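Local coordinates for protein alpha-1,3-glucanase (Streptomyces thermodiastaticus, PDB 7C7D) that hydrolyses alpha-1,3-glucosidic linkages within alpha-1,3-glucan as a thermostable endo-acting glycosidase of family GH87, at residues 306-311 against 327-333; 527-531 against 587-591; 58-64 against 103-107. All coordinates share one frame; numbering follows the deposited sequence.

Interaction 1 (306-311 against 327-333); sequences DNFVNG and VKVGLWL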
loop_
_atom_site.group_PDB
_atom_site.type_symbol
_atom_site.label_atom_id
_atom_site.label_comp_id
_atom_site.label_asym_id
_atom_site.label_seq_id
_atom_site.Cartn_x
_atom_site.Cartn_y
_atom_site.Cartn_z
ATOM N N ASP A 306 -2.203 -17.567 1.168
ATOM C CA ASP A 306 -2.453 -17.341 -0.258
ATOM C C ASP A 306 -1.633 -16.161 -0.776
ATOM O O ASP A 306 -2.161 -15.202 -1.337
ATOM C CB ASP A 306 -3.933 -17.080 -0.508
ATOM C CG ASP A 306 -4.825 -18.155 0.047
ATOM O OD1 ASP A 306 -4.421 -19.340 0.036
ATOM O OD2 ASP A 306 -5.946 -17.807 0.483
ATOM N N ASN A 307 -0.322 -16.276 -0.613
ATOM C CA ASN A 307 0.576 -15.133 -0.668
ATOM C C ASN A 307 1.658 -15.340 -1.721
ATOM O O ASN A 307 1.897 -16.454 -2.188
ATOM C CB ASN A 307 1.217 -14.940 0.708
ATOM C CG ASN A 307 0.177 -14.732 1.796
ATOM O OD1 ASN A 307 -0.909 -14.236 1.521
ATOM N ND2 ASN A 307 0.505 -15.095 3.031
ATOM N N PHE A 308 2.319 -14.242 -2.104
ATOM C CA PHE A 308 3.497 -14.350 -2.966
ATOM C C PHE A 308 4.687 -14.908 -2.184
ATOM O O PHE A 308 5.266 -15.930 -2.566
ATOM C CB PHE A 308 3.764 -12.996 -3.646
ATOM C CG PHE A 308 5.208 -12.728 -4.014
ATOM C CD1 PHE A 308 5.910 -13.554 -4.890
ATOM C CD2 PHE A 308 5.858 -11.612 -3.505
ATOM C CE1 PHE A 308 7.236 -13.278 -5.234
ATOM C CE2 PHE A 308 7.173 -11.326 -3.849
ATOM C CZ PHE A 308 7.867 -12.150 -4.710
ATOM N N VAL A 309 5.038 -14.286 -1.058
ATOM C CA VAL A 309 6.047 -14.824 -0.151
ATOM C C VAL A 309 5.415 -14.996 1.220
ATOM O O VAL A 309 4.773 -14.074 1.736
ATOM C CB VAL A 309 7.291 -13.921 -0.056
ATOM C CG1 VAL A 309 8.220 -14.413 1.046
ATOM C CG2 VAL A 309 8.007 -13.891 -1.394
ATOM N N ASN A 310 5.588 -16.181 1.799
ATOM C CA ASN A 310 5.081 -16.497 3.127
ATOM C C ASN A 310 6.231 -17.083 3.926
ATOM O O ASN A 310 6.679 -18.195 3.640
ATOM C CB ASN A 310 3.938 -17.501 3.023
ATOM C CG ASN A 310 3.133 -17.592 4.288
ATOM O OD1 ASN A 310 2.338 -16.703 4.583
ATOM N ND2 ASN A 310 3.312 -18.675 5.037
ATOM N N GLY A 311 6.703 -16.343 4.925
ATOM C CA GLY A 311 7.740 -16.843 5.802
ATOM C C GLY A 311 9.070 -16.133 5.655
ATOM O O GLY A 311 9.159 -14.901 5.743
ATOM N N VAL A 327 -3.115 -11.575 -4.900
ATOM C CA VAL A 327 -2.826 -12.495 -3.807
ATOM C C VAL A 327 -3.498 -11.955 -2.550
ATOM O O VAL A 327 -4.149 -10.902 -2.588
ATOM C CB VAL A 327 -1.311 -12.718 -3.623
ATOM C CG1 VAL A 327 -0.739 -13.429 -4.834
ATOM C CG2 VAL A 327 -0.569 -11.389 -3.410
ATOM N N LYS A 328 -3.363 -12.668 -1.432
ATOM C CA LYS A 328 -3.904 -12.165 -0.171
ATOM C C LYS A 328 -2.944 -11.142 0.430
ATOM O O LYS A 328 -3.267 -9.954 0.528
ATOM C CB LYS A 328 -4.185 -13.319 0.798
ATOM C CG LYS A 328 -4.852 -12.852 2.086
ATOM C CD LYS A 328 -4.996 -13.950 3.113
ATOM C CE LYS A 328 -3.660 -14.357 3.690
ATOM N NZ LYS A 328 -3.835 -15.154 4.943
ATOM N N VAL A 329 -1.757 -11.593 0.828
ATOM C CA VAL A 329 -0.665 -10.721 1.244
ATOM C C VAL A 329 0.443 -10.834 0.210
ATOM O O VAL A 329 0.766 -11.936 -0.246
ATOM C CB VAL A 329 -0.148 -11.085 2.650
ATOM C CG1 VAL A 329 1.036 -10.199 3.044
ATOM C CG2 VAL A 329 -1.263 -10.953 3.660
ATOM N N GLY A 330 1.028 -9.700 -0.172
ATOM C CA GLY A 330 2.183 -9.773 -1.047
ATOM C C GLY A 330 3.345 -10.501 -0.398
ATOM O O GLY A 330 3.783 -11.551 -0.879
ATOM N N LEU A 331 3.854 -9.963 0.707
ATOM C CA LEU A 331 4.946 -10.586 1.450
ATOM C C LEU A 331 4.567 -10.608 2.921
ATOM O O LEU A 331 4.500 -9.555 3.566
ATOM C CB LEU A 331 6.275 -9.857 1.243
ATOM C CG LEU A 331 6.841 -9.820 -0.182
ATOM C CD1 LEU A 331 6.309 -8.631 -0.982
ATOM C CD2 LEU A 331 8.365 -9.796 -0.157
ATOM N N TRP A 332 4.298 -11.803 3.430
ATOM C CA TRP A 332 4.042 -12.016 4.844
ATOM C C TRP A 332 5.329 -12.612 5.391
ATOM O O TRP A 332 5.623 -13.786 5.162
ATOM C CB TRP A 332 2.858 -12.960 5.006
ATOM C CG TRP A 332 2.475 -13.110 6.415
ATOM C CD1 TRP A 332 1.772 -12.217 7.163
ATOM C CD2 TRP A 332 2.811 -14.195 7.280
ATOM N NE1 TRP A 332 1.629 -12.690 8.440
ATOM C CE2 TRP A 332 2.256 -13.906 8.538
ATOM C CE3 TRP A 332 3.518 -15.390 7.109
ATOM C CZ2 TRP A 332 2.380 -14.769 9.623
ATOM C CZ3 TRP A 332 3.637 -16.249 8.182
ATOM C CH2 TRP A 332 3.071 -15.935 9.425
ATOM N N LEU A 333 6.123 -11.788 6.069
ATOM C CA LEU A 333 7.498 -12.131 6.404
ATOM C C LEU A 333 7.630 -12.411 7.894
ATOM O O LEU A 333 7.178 -11.618 8.730
ATOM C CB LEU A 333 8.452 -11.012 5.977
ATOM C CG LEU A 333 8.528 -10.830 4.455
ATOM C CD1 LEU A 333 9.066 -9.450 4.067
ATOM C CD2 LEU A 333 9.369 -11.934 3.816
HETATM O O HOH W 1 -1.013 -14.924 5.630
#

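Interaction 2 (527-531 against 587-591); sequences TGTVV and TWPQP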
loop_
_atom_site.group_PDB
_atom_site.type_symbol
_atom_site.label_atom_id
_atom_site.label_comp_id
_atom_site.label_asym_id
_atom_site.label_seq_id
_atom_site.Cartn_x
_atom_site.Cartn_y
_atom_site.Cartn_z
ATOM N N THR A 527 -7.199 21.132 6.501
ATOM C CA THR A 527 -7.565 20.095 7.454
ATOM C C THR A 527 -9.041 20.244 7.795
ATOM O O THR A 527 -9.493 21.332 8.156
ATOM C CB THR A 527 -6.716 20.258 8.716
ATOM O OG1 THR A 527 -5.327 20.218 8.364
ATOM C CG2 THR A 527 -7.007 19.171 9.720
ATOM N N GLY A 528 -9.792 19.151 7.679
ATOM C CA GLY A 528 -11.230 19.237 7.882
ATOM C C GLY A 528 -11.620 19.654 9.288
ATOM O O GLY A 528 -12.535 20.464 9.477
ATOM N N THR A 529 -10.930 19.120 10.298
ATOM C CA THR A 529 -11.266 19.455 11.676
ATOM C C THR A 529 -10.112 20.163 12.384
ATOM O O THR A 529 -10.021 21.392 12.328
ATOM C CB THR A 529 -11.756 18.221 12.447
ATOM O OG1 THR A 529 -10.762 17.194 12.401
ATOM C CG2 THR A 529 -13.058 17.685 11.843
ATOM N N VAL A 530 -9.226 19.413 13.040
ATOM C CA VAL A 530 -8.209 20.005 13.903
ATOM C C VAL A 530 -6.815 19.569 13.474
ATOM O O VAL A 530 -6.608 18.461 12.965
ATOM C CB VAL A 530 -8.448 19.692 15.397
ATOM C CG1 VAL A 530 -9.773 20.279 15.857
ATOM C CG2 VAL A 530 -8.416 18.185 15.649
ATOM N N VAL A 531 -5.839 20.447 13.719
ATOM C CA VAL A 531 -4.445 20.079 13.463
ATOM C C VAL A 531 -3.969 19.023 14.458
ATOM O O VAL A 531 -3.244 18.089 14.090
ATOM C CB VAL A 531 -3.549 21.334 13.446
ATOM C CG1 VAL A 531 -2.092 20.943 13.255
ATOM C CG2 VAL A 531 -4.005 22.263 12.333
ATOM N N THR A 587 -18.402 18.254 22.803
ATOM C CA THR A 587 -18.831 18.186 21.417
ATOM C C THR A 587 -17.657 17.782 20.539
ATOM O O THR A 587 -16.496 17.786 20.961
ATOM C CB THR A 587 -19.396 19.530 20.940
ATOM O OG1 THR A 587 -18.347 20.506 20.923
ATOM C CG2 THR A 587 -20.522 19.997 21.856
ATOM N N TRP A 588 -17.969 17.444 19.305
ATOM C CA TRP A 588 -16.881 17.073 18.432
ATOM C C TRP A 588 -16.745 18.062 17.288
ATOM O O TRP A 588 -17.754 18.484 16.709
ATOM C CB TRP A 588 -17.089 15.666 17.868
ATOM C CG TRP A 588 -16.403 14.665 18.707
ATOM C CD1 TRP A 588 -16.902 14.036 19.807
ATOM C CD2 TRP A 588 -15.060 14.204 18.551
ATOM N NE1 TRP A 588 -15.956 13.196 20.339
ATOM C CE2 TRP A 588 -14.816 13.278 19.582
ATOM C CE3 TRP A 588 -14.043 14.474 17.631
ATOM C CZ2 TRP A 588 -13.598 12.621 19.719
ATOM C CZ3 TRP A 588 -12.836 13.824 17.769
ATOM C CH2 TRP A 588 -12.623 12.908 18.804
ATOM N N PRO A 589 -15.520 18.466 16.964
ATOM C CA PRO A 589 -15.312 19.317 15.788
ATOM C C PRO A 589 -15.822 18.616 14.540
ATOM O O PRO A 589 -15.545 17.436 14.312
ATOM C CB PRO A 589 -13.790 19.499 15.747
ATOM C CG PRO A 589 -13.302 19.135 17.110
ATOM C CD PRO A 589 -14.259 18.117 17.639
ATOM N N GLN A 590 -16.588 19.344 13.738
ATOM C CA GLN A 590 -17.124 18.757 12.525
ATOM C C GLN A 590 -16.494 19.405 11.297
ATOM O O GLN A 590 -16.187 20.601 11.307
ATOM C CB GLN A 590 -18.645 18.940 12.458
ATOM C CG GLN A 590 -19.390 18.374 13.655
ATOM C CD GLN A 590 -19.157 16.887 13.839
ATOM O OE1 GLN A 590 -19.139 16.125 12.872
ATOM N NE2 GLN A 590 -18.977 16.467 15.085
ATOM N N PRO A 591 -16.278 18.637 10.221
ATOM C CA PRO A 591 -15.739 19.190 8.975
ATOM C C PRO A 591 -16.808 19.936 8.182
ATOM O O PRO A 591 -16.579 21.084 7.800
ATOM C CB PRO A 591 -15.289 17.944 8.212
ATOM C CG PRO A 591 -16.193 16.867 8.696
ATOM C CD PRO A 591 -16.487 17.180 10.138
#

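Interaction 3 (58-64 against 103-107); sequences PFTSVEA and FTVPR. With CA (calcium ion), chain C.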
loop_
_atom_site.group_PDB
_atom_site.type_symbol
_atom_site.label_atom_id
_atom_site.label_comp_id
_atom_site.label_asym_id
_atom_site.label_seq_id
_atom_site.Cartn_x
_atom_site.Cartn_y
_atom_site.Cartn_z
ATOM N N PRO A 58 9.031 4.751 -12.724
ATOM C CA PRO A 58 9.127 5.027 -14.163
ATOM C C PRO A 58 7.764 5.179 -14.820
ATOM O O PRO A 58 7.617 4.889 -16.010
ATOM C CB PRO A 58 9.837 3.775 -14.690
ATOM C CG PRO A 58 9.292 2.684 -13.795
ATOM C CD PRO A 58 9.177 3.314 -12.426
ATOM N N PHE A 59 6.754 5.601 -14.058
ATOM C CA PHE A 59 5.431 5.856 -14.611
ATOM C C PHE A 59 4.850 7.121 -13.997
ATOM O O PHE A 59 5.259 7.562 -12.919
ATOM C CB PHE A 59 4.460 4.661 -14.466
ATOM C CG PHE A 59 4.002 4.379 -13.054
ATOM C CD1 PHE A 59 2.926 5.063 -12.495
ATOM C CD2 PHE A 59 4.610 3.382 -12.309
ATOM C CE1 PHE A 59 2.487 4.778 -11.208
ATOM C CE2 PHE A 59 4.176 3.090 -11.019
ATOM C CZ PHE A 59 3.116 3.791 -10.467
ATOM N N THR A 60 3.872 7.692 -14.698
ATOM C CA THR A 60 3.116 8.836 -14.209
ATOM C C THR A 60 1.634 8.514 -14.295
ATOM O O THR A 60 1.163 8.008 -15.318
ATOM C CB THR A 60 3.440 10.087 -15.024
ATOM O OG1 THR A 60 4.814 10.418 -14.824
ATOM C CG2 THR A 60 2.584 11.258 -14.580
ATOM N N SER A 61 0.910 8.801 -13.219
ATOM C CA SER A 61 -0.520 8.545 -13.160
ATOM C C SER A 61 -1.297 9.773 -13.607
ATOM O O SER A 61 -0.899 10.909 -13.335
ATOM C CB SER A 61 -0.933 8.171 -11.738
ATOM O OG SER A 61 -0.248 7.011 -11.305
ATOM N N VAL A 62 -2.407 9.536 -14.298
ATOM C CA VAL A 62 -3.342 10.585 -14.684
ATOM C C VAL A 62 -4.721 10.168 -14.196
ATOM O O VAL A 62 -5.225 9.103 -14.580
ATOM C CB VAL A 62 -3.357 10.816 -16.203
ATOM C CG1 VAL A 62 -4.338 11.934 -16.552
ATOM C CG2 VAL A 62 -1.954 11.144 -16.710
ATOM N N GLU A 63 -5.323 10.987 -13.340
ATOM C CA GLU A 63 -6.656 10.681 -12.845
ATOM C C GLU A 63 -7.656 10.759 -13.990
ATOM O O GLU A 63 -7.617 11.678 -14.812
ATOM C CB GLU A 63 -7.052 11.665 -11.747
ATOM C CG GLU A 63 -6.188 11.606 -10.493
ATOM C CD GLU A 63 -6.421 10.360 -9.654
ATOM O OE1 GLU A 63 -5.648 10.172 -8.694
ATOM O OE2 GLU A 63 -7.362 9.588 -9.936
ATOM N N ALA A 64 -8.570 9.793 -14.040
ATOM C CA ALA A 64 -9.559 9.796 -15.114
ATOM C C ALA A 64 -10.416 11.051 -15.077
ATOM O O ALA A 64 -10.815 11.571 -16.129
ATOM C CB ALA A 64 -10.427 8.543 -15.022
ATOM N N PHE A 103 -7.153 10.433 -22.440
ATOM C CA PHE A 103 -6.051 10.913 -21.626
ATOM C C PHE A 103 -5.026 11.611 -22.502
ATOM O O PHE A 103 -4.710 11.150 -23.601
ATOM C CB PHE A 103 -5.352 9.737 -20.945
ATOM C CG PHE A 103 -6.170 9.064 -19.884
ATOM C CD1 PHE A 103 -6.102 9.485 -18.569
ATOM C CD2 PHE A 103 -6.987 7.995 -20.197
ATOM C CE1 PHE A 103 -6.850 8.861 -17.589
ATOM C CE2 PHE A 103 -7.734 7.366 -19.223
ATOM C CZ PHE A 103 -7.664 7.798 -17.917
ATOM N N THR A 104 -4.486 12.711 -21.998
ATOM C CA THR A 104 -3.291 13.296 -22.583
ATOM C C THR A 104 -2.085 12.623 -21.939
ATOM O O THR A 104 -1.935 12.641 -20.712
ATOM C CB THR A 104 -3.262 14.808 -22.383
ATOM O OG1 THR A 104 -4.346 15.394 -23.113
ATOM C CG2 THR A 104 -1.948 15.383 -22.901
ATOM N N VAL A 105 -1.251 12.005 -22.766
ATOM C CA VAL A 105 -0.105 11.240 -22.270
ATOM C C VAL A 105 0.852 12.180 -21.543
ATOM O O VAL A 105 1.228 13.231 -22.096
ATOM C CB VAL A 105 0.587 10.532 -23.446
ATOM C CG1 VAL A 105 1.867 9.889 -23.009
ATOM C CG2 VAL A 105 -0.351 9.497 -24.050
ATOM N N PRO A 106 1.255 11.875 -20.305
ATOM C CA PRO A 106 2.094 12.802 -19.535
ATOM C C PRO A 106 3.591 12.667 -19.768
ATOM O O PRO A 106 4.341 13.565 -19.359
ATOM C CB PRO A 106 1.750 12.418 -18.088
ATOM C CG PRO A 106 1.518 10.939 -18.172
ATOM C CD PRO A 106 0.805 10.730 -19.490
ATOM N N ARG A 107 4.041 11.594 -20.410
ATOM C CA ARG A 107 5.461 11.294 -20.556
ATOM C C ARG A 107 5.590 10.168 -21.571
ATOM O O ARG A 107 4.610 9.504 -21.911
ATOM C CB ARG A 107 6.050 10.825 -19.228
ATOM C CG ARG A 107 5.535 9.443 -18.831
ATOM C CD ARG A 107 5.923 9.076 -17.423
ATOM N NE ARG A 107 7.323 8.683 -17.321
ATOM C CZ ARG A 107 8.009 8.688 -16.185
ATOM N NH1 ARG A 107 9.280 8.313 -16.173
ATOM N NH2 ARG A 107 7.419 9.068 -15.058
HETATM CA CA CA C . -9.574 9.017 -9.717
#

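Interaction 1 (306-311 against 327-333)
In the right-handed parallel beta-helix of this enzyme, Val309 and Leu331 pair on neighbouring coils, where each coil turns into its strand. The axes of strands 309-311 and 331-333 come within 4.8 Å and the strands run parallel. Val309 N bonds to Gly330 O, Val309 O accepts Trp332 N, and Gly311 N reaches Trp332 O at 2.8 Å. Gly311 takes backbone angles (phi 112°) at which a CB would press against the preceding carbonyl oxygen, so glycine suits the place.

At the corner a side chain replaces the backbone as acceptor: Asn307 OD1 takes Val329 N at 2.9 Å, the donor standing well above the carbonyl plane. The same amide sends ND2 to Asn310 OD1 (2.9 Å), nearly in its own plane, and to a water shared with Lys328 NZ. These bonds together fix the amide's rotation. Lys328 NZ also binds the carbonyls of Val301 and Ser304.

Asn310 lies alongside Trp332, amide and indole planes 15° apart, with Asn310 OD1 3.1 Å from Trp332 CE3. On the other face, shared by Val309, Leu331 and Leu333, a chi1 of 172° carries Val309 CG1 to Leu333 CD2 at 3.9 Å. Phe308, just before the strand, sets its ring beside Leu331 CG. Aliphatic side chains stacked in register from coil to coil are characteristic of parallel beta-helices of the pectate lyase-like type.

Interaction 2 (527-531 against 587-591)
Thr529 and Pro589 face each other across the contact, both CB atoms directed at the opposite segment and 4.1 Å apart. The threonine methyl does most of the touching: Thr529 CG2 sits 3.5 Å from Pro589 O and 3.7 Å from Pro591 N, so it rests on the tail's backbone between the two prolines. With OG1 set between the backbone nitrogen and the carbonyl carbon (chi1 57°), CG2 is turned beside the nitrogen, where it also meets Pro591 CD.

Val530 approaches Pro589 at a slant, and Val530 CG1 lies 3.9 Å from Pro589 CG. The proline ring is thus touched by both Thr529 and Val530, while Tyr556 and Ala552 lie against it from the next coil. At the far end the CA-H of Pro591, the last modelled residue, meets Gly528 O (CA to O 3.5 Å); Gly528 brings no side chain to this tight spot.

No hydrogen bond joins the segments. Pro589 and Pro591 have no N-H, and the backbone of Gly528, Thr529 and Val530 bonds instead to Ser497, Tyr499, Ala552 and Ala501. The CB of Gln590 points away from 527-531, and its amide folds back within the tail, Gln590 NE2 2.9 Å from Trp588 O. Trp588 stacks with His469 and Tyr556. Here an extended C-terminal tail packs by van der Waals and CH...O contacts across a corner of the last coils of the parallel beta-helix.

Interaction 3 (58-64 against 103-107)
Val62 and Phe103 meet between the two antiparallel sheets of the N-terminal beta-sandwich, strand 59-63 belonging to one sheet and strand 100-104 to the other. Facing strands here share no backbone hydrogen bonds, so side chains fill the gap.

The apolar contacts come first. Val62 divides its branches: CG1, anti to the backbone nitrogen (chi1 -179°), lies in the plane of the Phe103 ring at its edge, 3.6 Å from Phe103 CD1, while Val62 CG2 turns to Pro106 CG at 3.8 Å. A beta-branched residue suits this position because it can serve two neighbours at once. Further along, Ala64 is small enough to let the tip of the phenylalanine come close, with Ala64 CB 4.1 Å from Phe103 CZ. Thr60 CG2 lies alongside the Pro106 ring, against Pro106 CG, the two side chains running antiparallel.

The polar contact is made by Arg107. Arg107 NH2 gives a hydrogen bond of 2.9 Å to Thr60 OG1, fairly straight (162° at the hydrogen) and close to the guanidinium plane. The arginine chain, bent at chi3 (-76°), also brings one face of the group over the peptide link from Pro58 to Phe59; Pro58 C and Phe59 N each stand 3.6 Å above its plane. Hydrogen bonding at the edge and packing over a face together hold the guanidinium in place.

The metal contact lies on the other side of strand 59-63. The CB of Glu63 points away from 103-107, and its carboxylate reaches a calcium ion bound also by Glu65 and the carbonyls of Ser88, Gln91 and Asp191; Glu63 OE2 coordinates the calcium at 2.3 Å.

In the fold
Interactions 1 and 2 both reach the long parallel sheet of the beta-helix but lie on opposite sides of the chain's centre, their own centres about 38 Å apart. Interaction 1 is largely buried and joins successive coils through backbone and asparagine hydrogen bonds. Interaction 2, nearer the surface, holds the C-terminal tail without a hydrogen bond between its two segments. Interaction 3 belongs to the separate beta-sandwich and is partly buried; it joins two sheets rather than neighbouring strands, combining apolar contacts with an arginine-threonine hydrogen bond at one end and a calcium ligand on the reverse of one strand. None of the three touches another: the nearest atoms of interactions 1 and 3 are about 16 Å apart.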